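Local structure of uncharacterized protein (Desulfotomaculum acetoxidans, 3U4Y) at residues 132-137 and 181-186; 223-228 and 274-279; 236-241 and 261-266. The protein is of unknown function but adopts the seven-bladed beta-propeller fold of the lactonase family, which suggests without proving a related role. All blocks are in the same frame, centred on the assembly; numbering follows the deposited sequence.

Overall arrangement
The three contacts illustrate how a beta-propeller is held together, both between its blades and within one of them. Interactions 1 and 2 each join the innermost strands of two neighbouring blades, and their centres lie about 12 Å apart. They touch where strand 178-183 of one blade meets strand 226-228 of the next, T182 OG1 probably hydrogen-bonding to I226 O at 2.8 Å. Interaction 3 lies inside the latter blade but farther out, its centre about 11 Å from that of interaction 2. These two use neighbouring strands of one sheet, with V227 O and Y236 N 2.8 Å apart, probably hydrogen-bonded. Interactions 1 and 3 do not touch, their nearest atoms being about 7 Å apart.

Interaction 1: 132-137 and 181-186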
# COMPACT_ATOMS: atom_id res chain seq x y z
N GLY A 132 3.05 -3.83 7.16
CA GLY A 132 2.23 -4.05 5.99
C GLY A 132 0.83 -4.53 6.31
O GLY A 132 0.62 -5.28 7.27
N ILE A 133 -0.13 -4.06 5.52
CA ILE A 133 -1.51 -4.55 5.61
C ILE A 133 -2.11 -4.69 4.22
O ILE A 133 -1.72 -4.00 3.26
CB ILE A 133 -2.41 -3.68 6.53
CG1 ILE A 133 -3.73 -4.39 6.84
CG2 ILE A 133 -2.73 -2.36 5.91
CD1 ILE A 133 -4.61 -3.60 7.76
N ALA A 134 -3.03 -5.64 4.11
CA ALA A 134 -3.74 -5.87 2.87
C ALA A 134 -5.12 -6.44 3.19
O ALA A 134 -5.26 -7.37 4.00
CB ALA A 134 -2.96 -6.81 1.98
N ILE A 135 -6.14 -5.86 2.57
CA ILE A 135 -7.50 -6.36 2.71
C ILE A 135 -7.97 -7.00 1.41
O ILE A 135 -7.84 -6.39 0.34
CB ILE A 135 -8.46 -5.24 3.16
CG1 ILE A 135 -7.90 -4.56 4.41
CG2 ILE A 135 -9.86 -5.77 3.39
CD1 ILE A 135 -8.64 -3.32 4.84
N SER A 136 -8.51 -8.22 1.48
CA SER A 136 -9.00 -8.85 0.26
C SER A 136 -10.20 -8.12 -0.38
O SER A 136 -11.17 -7.75 0.30
CB SER A 136 -9.36 -10.32 0.51
OG SER A 136 -10.41 -10.42 1.44
N PRO A 137 -10.11 -7.92 -1.70
CA PRO A 137 -11.19 -7.30 -2.47
C PRO A 137 -12.44 -8.19 -2.61
O PRO A 137 -13.46 -7.69 -3.00
CB PRO A 137 -10.53 -7.02 -3.83
CG PRO A 137 -9.00 -7.13 -3.58
CD PRO A 137 -8.93 -8.19 -2.53
N ILE A 181 2.54 -6.80 1.44
CA ILE A 181 1.63 -7.79 0.86
C ILE A 181 0.72 -7.08 -0.11
O ILE A 181 0.42 -5.91 0.08
CB ILE A 181 0.68 -8.41 1.89
CG1 ILE A 181 1.38 -8.79 3.16
CG2 ILE A 181 0.06 -9.65 1.36
CD1 ILE A 181 0.38 -9.04 4.24
N THR A 182 0.26 -7.80 -1.12
CA THR A 182 -0.64 -7.26 -2.14
C THR A 182 -1.49 -8.41 -2.67
O THR A 182 -0.96 -9.48 -2.96
CB THR A 182 0.14 -6.64 -3.31
OG1 THR A 182 0.77 -5.42 -2.90
CG2 THR A 182 -0.78 -6.34 -4.43
N PHE A 183 -2.80 -8.21 -2.76
CA PHE A 183 -3.69 -9.24 -3.29
C PHE A 183 -3.77 -9.14 -4.80
O PHE A 183 -3.36 -8.15 -5.40
CB PHE A 183 -5.10 -9.08 -2.74
CG PHE A 183 -5.32 -9.72 -1.41
CD1 PHE A 183 -5.64 -11.07 -1.31
CD2 PHE A 183 -5.25 -8.98 -0.25
CE1 PHE A 183 -5.86 -11.66 -0.08
CE2 PHE A 183 -5.48 -9.58 0.98
CZ PHE A 183 -5.78 -10.93 1.06
N THR A 184 -4.32 -10.17 -5.42
CA THR A 184 -4.74 -10.06 -6.80
C THR A 184 -6.12 -9.43 -6.79
O THR A 184 -6.87 -9.61 -5.83
CB THR A 184 -4.79 -11.43 -7.47
OG1 THR A 184 -5.51 -12.35 -6.63
CG2 THR A 184 -3.38 -11.94 -7.71
N PRO A 185 -6.47 -8.70 -7.85
CA PRO A 185 -7.74 -7.98 -7.89
C PRO A 185 -8.94 -8.84 -7.54
O PRO A 185 -9.98 -8.29 -7.17
CB PRO A 185 -7.81 -7.53 -9.33
CG PRO A 185 -6.42 -7.41 -9.76
CD PRO A 185 -5.71 -8.52 -9.09
N ASP A 186 -8.80 -10.17 -7.63
CA ASP A 186 -9.90 -11.11 -7.37
C ASP A 186 -9.82 -11.77 -5.99
O ASP A 186 -10.73 -12.53 -5.63
CB ASP A 186 -9.99 -12.18 -8.46
CG ASP A 186 -8.63 -12.77 -8.84
OD1 ASP A 186 -7.96 -12.22 -9.75
OD2 ASP A 186 -8.23 -13.80 -8.24
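F183 has CG anti to its carbonyl carbon and beside its backbone N (chi1 -85°), which swings the phenyl ring across to residues 134-137. There the methylene of S136 sits over one face, its CB 3.9 Å from the F183 ring centroid and 19° off the ring normal, a CH-pi contact. The ring edge faces the backbone of A134, whose O lies near the ring plane at 3.7 Å from F183 CE2. On the same strand the methyl of A134 fills the angle between two side chains, with A134 CB 3.9 Å from F183 CD2 and 4.0 Å from I181 CB. P137 crosses F183 obliquely, bringing P137 CD to 3.9 Å from F183 CB. The S136 hydroxyl serves its own blade, hydrogen-bonding to N140 OD1. Strands 132-135 and 181-183 are the innermost of neighbouring propeller blades and run nearly parallel, 11° apart, with axes 6.2 Å from each other at closest approach. No hydrogen bond crosses between them; A134 and T182 pair their backbones with L144 and F191 of the second strands of their own blades. The blades therefore meet here through buried apolar and CH-pi contacts rather than as a continuous sheet.

Interaction 2: 223-228 and 274-279; sequences PGTIVV and GANQMA
Two innermost strands of the seven-bladed beta-propeller meet in this buried contact, 226-228 and 278-280 of the following blade, together with the loops that lead into them. T225 carries most of the contact, directed toward the other segment, with its closest approaches to N276, Q277 and M278. Its methyl is set over the backbone, with T225 CG2 3.4 Å from Q277 N, and also reaches the start of that side chain, 4.0 Å from Q277 CB. The hydroxyl side of T225 turns to the next residue, where OG1 stands 3.7 Å from M278 CB. N276 crosses T225 obliquely, placing its carbonyl OD1 3.5 Å from T225 CB. That oxygen accepts a hydrogen bond from N180 ND2, on strand 178-183 two blades back. M278, present as selenomethionine, is extended at both chi1 (-161°) and chi2, which leads the selenium away from the contact, and the bend at chi3 turns only the terminal methyl; the side chain packs on L287 and I289 of its own blade. V227 holds CG1 anti to its backbone N (chi1 -176°), which presents the other methyl, CG2, to M278, 4.1 Å from CB and 3.7 Å from O.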
# COMPACT_ATOMS: atom_id res chain seq x y z
N PRO A 223 13.23 -6.18 -2.45
CA PRO A 223 11.89 -5.89 -2.99
C PRO A 223 10.98 -5.16 -2.01
O PRO A 223 10.75 -5.62 -0.89
CB PRO A 223 11.35 -7.29 -3.29
CG PRO A 223 12.08 -8.20 -2.33
CD PRO A 223 13.45 -7.62 -2.23
N GLY A 224 10.42 -4.03 -2.44
CA GLY A 224 9.59 -3.23 -1.57
C GLY A 224 8.10 -3.39 -1.74
O GLY A 224 7.40 -3.86 -0.85
N THR A 225 7.59 -2.98 -2.90
CA THR A 225 6.15 -2.89 -3.08
C THR A 225 5.70 -3.58 -4.36
O THR A 225 6.38 -3.55 -5.38
CB THR A 225 5.64 -1.40 -2.98
OG1 THR A 225 5.22 -0.92 -4.27
CG2 THR A 225 6.74 -0.48 -2.38
N ILE A 226 4.53 -4.22 -4.27
CA ILE A 226 3.98 -5.03 -5.34
C ILE A 226 2.77 -4.35 -5.94
O ILE A 226 1.76 -4.17 -5.25
CB ILE A 226 3.46 -6.40 -4.81
CG1 ILE A 226 4.43 -7.04 -3.83
CG2 ILE A 226 3.17 -7.33 -5.96
CD1 ILE A 226 5.87 -6.81 -4.17
N VAL A 227 2.85 -3.97 -7.21
CA VAL A 227 1.66 -3.49 -7.92
C VAL A 227 1.19 -4.57 -8.86
O VAL A 227 1.99 -5.14 -9.60
CB VAL A 227 1.97 -2.29 -8.82
CG1 VAL A 227 0.66 -1.76 -9.44
CG2 VAL A 227 2.70 -1.21 -8.08
N VAL A 228 -0.11 -4.84 -8.87
CA VAL A 228 -0.62 -5.78 -9.86
C VAL A 228 -1.79 -5.25 -10.71
O VAL A 228 -2.81 -4.81 -10.19
CB VAL A 228 -0.91 -7.20 -9.26
CG1 VAL A 228 -0.74 -7.23 -7.73
CG2 VAL A 228 -2.27 -7.75 -9.72
N GLY A 274 5.65 -0.55 5.27
CA GLY A 274 4.75 -1.32 4.42
C GLY A 274 4.01 -0.46 3.42
O GLY A 274 3.13 -0.93 2.67
N ALA A 275 4.38 0.81 3.39
CA ALA A 275 3.64 1.79 2.63
C ALA A 275 4.02 1.73 1.17
O ALA A 275 5.20 1.82 0.82
CB ALA A 275 3.88 3.17 3.18
N ASN A 276 3.01 1.61 0.31
CA ASN A 276 3.28 1.48 -1.11
C ASN A 276 3.95 2.70 -1.70
O ASN A 276 3.45 3.81 -1.61
CB ASN A 276 2.01 1.10 -1.85
CG ASN A 276 1.58 -0.30 -1.50
OD1 ASN A 276 2.35 -1.25 -1.67
ND2 ASN A 276 0.39 -0.44 -0.94
N GLN A 277 5.14 2.48 -2.25
CA GLN A 277 5.90 3.55 -2.86
C GLN A 277 5.84 3.48 -4.37
O GLN A 277 6.76 3.94 -5.03
CB GLN A 277 7.37 3.49 -2.44
CG GLN A 277 7.66 3.56 -0.94
CD GLN A 277 9.17 3.62 -0.66
OE1 GLN A 277 9.77 4.70 -0.65
NE2 GLN A 277 9.78 2.46 -0.46
N MSE A 278 4.77 2.90 -4.92
CA MSE A 278 4.62 2.80 -6.38
C MSE A 278 3.16 2.61 -6.74
O MSE A 278 2.44 1.89 -6.06
CB MSE A 278 5.44 1.63 -6.92
CG MSE A 278 5.75 1.65 -8.43
SE MSE A 278 6.72 0.03 -9.06
CE MSE A 278 8.14 0.90 -10.01
N ALA A 279 2.72 3.28 -7.81
CA ALA A 279 1.34 3.12 -8.27
C ALA A 279 1.26 3.18 -9.77
O ALA A 279 2.10 3.81 -10.42
CB ALA A 279 0.45 4.17 -7.67

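Interaction 3: 236-241 and 261-266; sequences YVLTES and FGHGLL
The imidazole of H263 reaches across and is gripped at several points. Its NE2 donates to T239 O at 2.7 Å with an almost straight N-H...O angle of 165°; the oxygen lies in the ring plane, though NE2 sits above the carbonyl plane. The backbone adds a second, more bent bond, H263 N to S241 O at 3.1 Å and 138°. S241 O also stands 3.4 Å above the H263 ring plane, toward the rim, and takes a CA-H...O contact from G262 CA at 3.1 Å. L238 crosses the imidazole at about a right angle, its CD1 3.6 Å from H263 CD2. These bonds tie together parts of a single four-stranded propeller blade: the turn between its second and third strands and the end of its outermost strand. H263 CG takes the crowded position between backbone N and carbonyl carbon (chi1 43°), which sets the ring across to residues 238-241. At the other ring nitrogen, L265 N donates to H263 ND1 at 3.3 Å, from somewhat out of the ring plane, consistent with a neutral imidazole protonated on NE2. Farther out, the ring packs on I289 and F300 of the following blade, and L266 N bonds to S294 OG.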
# COMPACT_ATOMS: atom_id res chain seq x y z
N TYR A 236 4.34 -5.95 -10.96
CA TYR A 236 5.47 -5.04 -10.93
C TYR A 236 5.99 -4.92 -9.52
O TYR A 236 5.22 -4.67 -8.59
CB TYR A 236 5.06 -3.65 -11.41
CG TYR A 236 4.51 -3.62 -12.81
CD1 TYR A 236 5.35 -3.54 -13.92
CD2 TYR A 236 3.14 -3.67 -13.04
CE1 TYR A 236 4.85 -3.50 -15.19
CE2 TYR A 236 2.64 -3.64 -14.30
CZ TYR A 236 3.49 -3.56 -15.38
OH TYR A 236 2.95 -3.53 -16.65
N VAL A 237 7.31 -5.08 -9.38
CA VAL A 237 7.95 -5.09 -8.07
C VAL A 237 9.01 -4.02 -7.95
O VAL A 237 9.90 -3.92 -8.79
CB VAL A 237 8.57 -6.45 -7.82
CG1 VAL A 237 9.20 -6.50 -6.43
CG2 VAL A 237 7.52 -7.53 -7.98
N LEU A 238 8.92 -3.20 -6.90
CA LEU A 238 9.89 -2.12 -6.68
C LEU A 238 11.11 -2.57 -5.87
O LEU A 238 10.99 -3.12 -4.77
CB LEU A 238 9.21 -0.91 -6.03
CG LEU A 238 9.99 0.36 -5.67
CD1 LEU A 238 10.70 0.99 -6.86
CD2 LEU A 238 9.06 1.35 -5.02
N THR A 239 12.28 -2.31 -6.42
CA THR A 239 13.53 -2.81 -5.89
C THR A 239 14.48 -1.65 -5.55
O THR A 239 14.25 -0.51 -5.94
CB THR A 239 14.15 -3.78 -6.93
OG1 THR A 239 13.49 -5.05 -6.79
CG2 THR A 239 15.69 -3.93 -6.79
N GLU A 240 15.54 -1.96 -4.82
CA GLU A 240 16.57 -0.98 -4.57
C GLU A 240 16.98 -0.29 -5.86
O GLU A 240 17.12 0.92 -5.88
CB GLU A 240 17.77 -1.68 -3.95
CG GLU A 240 18.93 -0.77 -3.63
CD GLU A 240 20.09 -1.54 -3.04
OE1 GLU A 240 20.29 -2.71 -3.44
OE2 GLU A 240 20.80 -0.98 -2.18
N SER A 241 17.16 -1.05 -6.93
CA SER A 241 17.73 -0.50 -8.17
C SER A 241 16.81 -0.63 -9.38
O SER A 241 16.96 0.11 -10.36
CB SER A 241 19.05 -1.18 -8.49
OG SER A 241 20.07 -0.75 -7.59
N PHE A 261 14.02 -3.10 -15.22
CA PHE A 261 14.65 -1.87 -15.68
C PHE A 261 14.98 -1.06 -14.45
O PHE A 261 14.30 -1.17 -13.44
CB PHE A 261 13.79 -1.10 -16.70
CG PHE A 261 12.44 -0.66 -16.18
CD1 PHE A 261 12.30 0.52 -15.46
CD2 PHE A 261 11.30 -1.40 -16.45
CE1 PHE A 261 11.05 0.94 -15.00
CE2 PHE A 261 10.05 -1.00 -15.99
CZ PHE A 261 9.93 0.17 -15.26
N GLY A 262 16.06 -0.29 -14.53
CA GLY A 262 16.52 0.44 -13.37
C GLY A 262 15.90 1.82 -13.27
O GLY A 262 15.88 2.57 -14.25
N HIS A 263 15.40 2.16 -12.10
CA HIS A 263 14.81 3.47 -11.93
C HIS A 263 15.83 4.59 -11.71
O HIS A 263 15.53 5.77 -11.88
CB HIS A 263 13.76 3.45 -10.82
CG HIS A 263 14.18 2.68 -9.61
ND1 HIS A 263 15.38 2.88 -8.98
CD2 HIS A 263 13.53 1.73 -8.90
CE1 HIS A 263 15.47 2.08 -7.93
NE2 HIS A 263 14.36 1.37 -7.86
N GLY A 264 17.06 4.22 -11.34
CA GLY A 264 18.08 5.21 -11.08
C GLY A 264 17.62 6.20 -10.04
O GLY A 264 17.76 7.40 -10.21
N LEU A 265 17.03 5.69 -8.96
CA LEU A 265 16.59 6.52 -7.85
C LEU A 265 17.16 5.98 -6.55
O LEU A 265 17.47 4.78 -6.44
CB LEU A 265 15.07 6.50 -7.73
CG LEU A 265 14.25 7.17 -8.81
CD1 LEU A 265 12.75 7.04 -8.50
CD2 LEU A 265 14.68 8.62 -8.94
N LEU A 266 17.29 6.86 -5.57
CA LEU A 266 17.66 6.45 -4.23
C LEU A 266 16.38 6.28 -3.43
O LEU A 266 15.58 7.21 -3.31
CB LEU A 266 18.57 7.49 -3.59
CG LEU A 266 19.83 7.78 -4.42
CD1 LEU A 266 20.60 8.93 -3.83
CD2 LEU A 266 20.70 6.55 -4.53